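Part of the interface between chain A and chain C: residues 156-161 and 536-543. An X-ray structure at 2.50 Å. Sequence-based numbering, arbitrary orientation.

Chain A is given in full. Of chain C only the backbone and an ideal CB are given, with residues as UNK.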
# COMPACT_ATOMS: atom_id res chain seq x y z
N PRO A 156 -8.88 -16.84 23.76
CA PRO A 156 -8.55 -15.63 24.54
C PRO A 156 -7.58 -14.65 23.85
O PRO A 156 -7.53 -13.49 24.24
CB PRO A 156 -7.90 -16.20 25.81
CG PRO A 156 -8.39 -17.60 25.90
CD PRO A 156 -8.51 -18.06 24.50
N HIS A 157 -6.83 -15.09 22.82
CA HIS A 157 -5.90 -14.24 22.07
C HIS A 157 -6.60 -13.16 21.27
O HIS A 157 -5.95 -12.19 20.90
CB HIS A 157 -4.98 -15.09 21.15
CG HIS A 157 -3.88 -15.80 21.90
ND1 HIS A 157 -3.29 -16.93 21.39
CD2 HIS A 157 -3.35 -15.53 23.12
CE1 HIS A 157 -2.38 -17.29 22.29
NE2 HIS A 157 -2.40 -16.50 23.36
N LEU A 158 -7.89 -13.32 21.00
CA LEU A 158 -8.70 -12.37 20.25
C LEU A 158 -9.25 -11.24 21.12
O LEU A 158 -9.97 -10.38 20.59
CB LEU A 158 -9.88 -13.08 19.58
CG LEU A 158 -9.57 -14.05 18.45
CD1 LEU A 158 -10.85 -14.55 17.84
CD2 LEU A 158 -8.77 -13.40 17.42
N THR A 159 -8.95 -11.24 22.43
CA THR A 159 -9.50 -10.26 23.36
C THR A 159 -8.53 -9.13 23.72
O THR A 159 -8.90 -8.27 24.54
CB THR A 159 -10.05 -10.95 24.64
OG1 THR A 159 -8.99 -11.61 25.31
CG2 THR A 159 -11.19 -11.92 24.35
N THR A 160 -7.32 -9.11 23.11
CA THR A 160 -6.30 -8.13 23.45
C THR A 160 -5.27 -7.88 22.32
O THR A 160 -5.02 -8.74 21.47
CB THR A 160 -5.61 -8.53 24.81
OG1 THR A 160 -4.71 -7.50 25.23
CG2 THR A 160 -4.87 -9.87 24.75
N TYR A 161 -4.62 -6.70 22.39
CA TYR A 161 -3.53 -6.32 21.51
C TYR A 161 -2.24 -6.70 22.17
O TYR A 161 -1.20 -6.56 21.57
CB TYR A 161 -3.55 -4.81 21.20
CG TYR A 161 -3.16 -3.92 22.36
CD1 TYR A 161 -4.07 -3.56 23.34
CD2 TYR A 161 -1.88 -3.37 22.43
CE1 TYR A 161 -3.72 -2.73 24.41
CE2 TYR A 161 -1.50 -2.55 23.50
CZ TYR A 161 -2.43 -2.22 24.48
OH TYR A 161 -2.07 -1.39 25.53
N UNK C 536 -10.65 -4.17 15.10
CA UNK C 536 -10.06 -3.83 16.37
C UNK C 536 -10.40 -4.94 17.35
O UNK C 536 -11.56 -5.34 17.49
CB UNK C 536 -10.55 -2.47 16.87
N UNK C 537 -9.39 -5.44 18.02
CA UNK C 537 -9.49 -6.48 19.02
C UNK C 537 -9.82 -5.81 20.34
O UNK C 537 -9.04 -5.01 20.87
CB UNK C 537 -8.20 -7.30 19.11
N UNK C 538 -11.00 -6.12 20.85
CA UNK C 538 -11.54 -5.56 22.09
C UNK C 538 -11.69 -6.65 23.14
O UNK C 538 -11.53 -7.82 22.80
CB UNK C 538 -12.89 -4.88 21.84
N UNK C 539 -12.04 -6.29 24.40
CA UNK C 539 -12.27 -7.22 25.53
C UNK C 539 -13.39 -8.21 25.21
O UNK C 539 -13.39 -9.31 25.75
CB UNK C 539 -12.62 -6.44 26.80
N UNK C 540 -14.32 -7.80 24.35
CA UNK C 540 -15.46 -8.57 23.87
C UNK C 540 -15.10 -9.27 22.53
O UNK C 540 -16.00 -9.68 21.79
CB UNK C 540 -16.68 -7.66 23.70
N UNK C 541 -13.81 -9.34 22.22
CA UNK C 541 -13.31 -9.94 20.99
C UNK C 541 -13.26 -8.98 19.81
O UNK C 541 -13.40 -7.77 19.98
CB UNK C 541 -14.18 -11.14 20.62
N UNK C 542 -13.08 -9.50 18.58
CA UNK C 542 -12.96 -8.59 17.42
C UNK C 542 -14.21 -7.81 17.11
O UNK C 542 -15.31 -8.32 17.26
CB UNK C 542 -12.57 -9.39 16.17
N UNK C 543 -14.02 -6.56 16.67
CA UNK C 543 -15.03 -5.60 16.26
C UNK C 543 -14.59 -5.06 14.91
O UNK C 543 -13.44 -4.65 14.77
CB UNK C 543 -15.21 -4.48 17.29

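Chain C forms a hairpin: two strands, 536-538 and 541-543, joined by a type I beta turn from 538 to 541. Chain A meets it with a short 3-10 segment and the loop after it, and offers mainly backbone carbonyls. No hydrogen bond crosses between the two stretches.

Position 536 is out of reach of chain A. Its angles, -140/130, are those of a strand, and nothing of chain A lies within 5.5 Å of the ideal CB. Many side chains would do. The residue is C:Glu536. Its backbone N and O pair with position 543, and its OE1 is hydrogen-bonded elsewhere in the structure.

Position 537 matters most. CA-to-CB points toward chain A, and the ideal CB lies 3.8 Å from A:Leu158 O and 4.2 Å from A:Thr160 O. A medium-sized apolar side chain would suit, such as leucine, isoleucine, valine or methionine. A donor could also be considered beside these carbonyls, whereas an acidic group would meet acceptors. The residue is C:Leu537. C:Leu537 CG is 3.4 Å from A:Leu158 O, and C:Leu537 CD2 is 3.6 Å from A:Thr160 O and 4.0 Å from A:His157 O. The side chain thus packs against main-chain oxygens. Its chi1 of -100° lies between the usual wells.

At 538 CA-to-CB points away, so chain A sets little demand on the side chain. A beta-branched or small polar residue would fit a strand here. The residue is C:Thr538. Its backbone does the work: C:Thr538 O accepts the turn hydrogen bond from N of 541 and also receives a CA-H...O contact from A:Thr159 CA at 3.2 Å. A:Thr159 O lies 3.2 Å from C:Thr538 O, but both are acceptors and do not bond.

Position 539, at -60/-27, is the first inner corner of the turn. The ideal CB is 4.7 Å from A:Thr159 O, but CA-to-CB points away. Proline, serine, lysine or glutamate would be reasonable. The residue is C:Glu539. C:Glu539 CA comes within 3.7 Å of A:Thr159 O, and the carboxylate has no partner in chain A's stretch.

At 540 CA-to-CB also points away, with open space around its CB as far as chain A is concerned. Polar residues such as asparagine, aspartate or lysine suit the turn. The residue is C:Lys540, which makes no contact with chain A's stretch.

At 541 CA-to-CB would run sideways. The ideal CB is 4.3 Å from A:Leu158 O and 4.8 Å from A:Thr159 CG2, so chain A leaves room for a CB. The argument for glycine rests on the phi of 87°, which by itself favours it. The residue is C:Gly541. C:Gly541 CA makes a CA-H...O contact of 3.4 Å to A:Leu158 O, with an angle of 152° at the hydrogen.

At 542 CA-to-CB points sideways. The angles, -66/144, admit proline, and the side of A:Leu158 offers an apolar surface. Valine or another modest apolar residue would also serve. The residue is C:Pro542, whose CD packs 3.9 Å from A:Leu158 CB.

Position 543 is out of reach, and its strand angles suit beta-branched residues among others. The residue is C:Val543. Its backbone N and O hydrogen-bond with O and N of C:Glu536, and its side chain does not reach chain A's stretch.

Chain C 536-543: ELTEKGPV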
# COMPACT_ATOMS: atom_id res chain seq x y z
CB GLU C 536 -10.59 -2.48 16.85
CG GLU C 536 -9.93 -1.96 18.11
CD GLU C 536 -10.42 -0.60 18.57
OE1 GLU C 536 -10.71 0.27 17.72
OE2 GLU C 536 -10.46 -0.40 19.81
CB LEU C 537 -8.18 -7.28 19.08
CG LEU C 537 -8.10 -8.64 18.35
CD1 LEU C 537 -8.63 -8.58 16.95
CD2 LEU C 537 -6.73 -9.15 18.37
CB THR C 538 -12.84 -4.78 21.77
OG1 THR C 538 -13.03 -3.80 22.78
CG2 THR C 538 -14.08 -5.66 21.69
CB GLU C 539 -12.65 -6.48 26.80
CG GLU C 539 -11.50 -5.78 27.49
CD GLU C 539 -11.90 -5.11 28.80
OE1 GLU C 539 -13.00 -5.43 29.32
OE2 GLU C 539 -11.12 -4.27 29.29
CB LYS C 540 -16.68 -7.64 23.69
CG LYS C 540 -17.12 -6.90 24.96
CD LYS C 540 -18.59 -6.50 24.89
CE LYS C 540 -19.42 -7.32 25.86
NZ LYS C 540 -20.82 -7.50 25.38
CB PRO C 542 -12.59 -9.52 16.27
CG PRO C 542 -11.98 -10.74 16.96
CD PRO C 542 -12.82 -10.90 18.18
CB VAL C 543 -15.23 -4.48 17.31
CG1 VAL C 543 -16.02 -3.32 16.74
CG2 VAL C 543 -15.92 -5.01 18.55
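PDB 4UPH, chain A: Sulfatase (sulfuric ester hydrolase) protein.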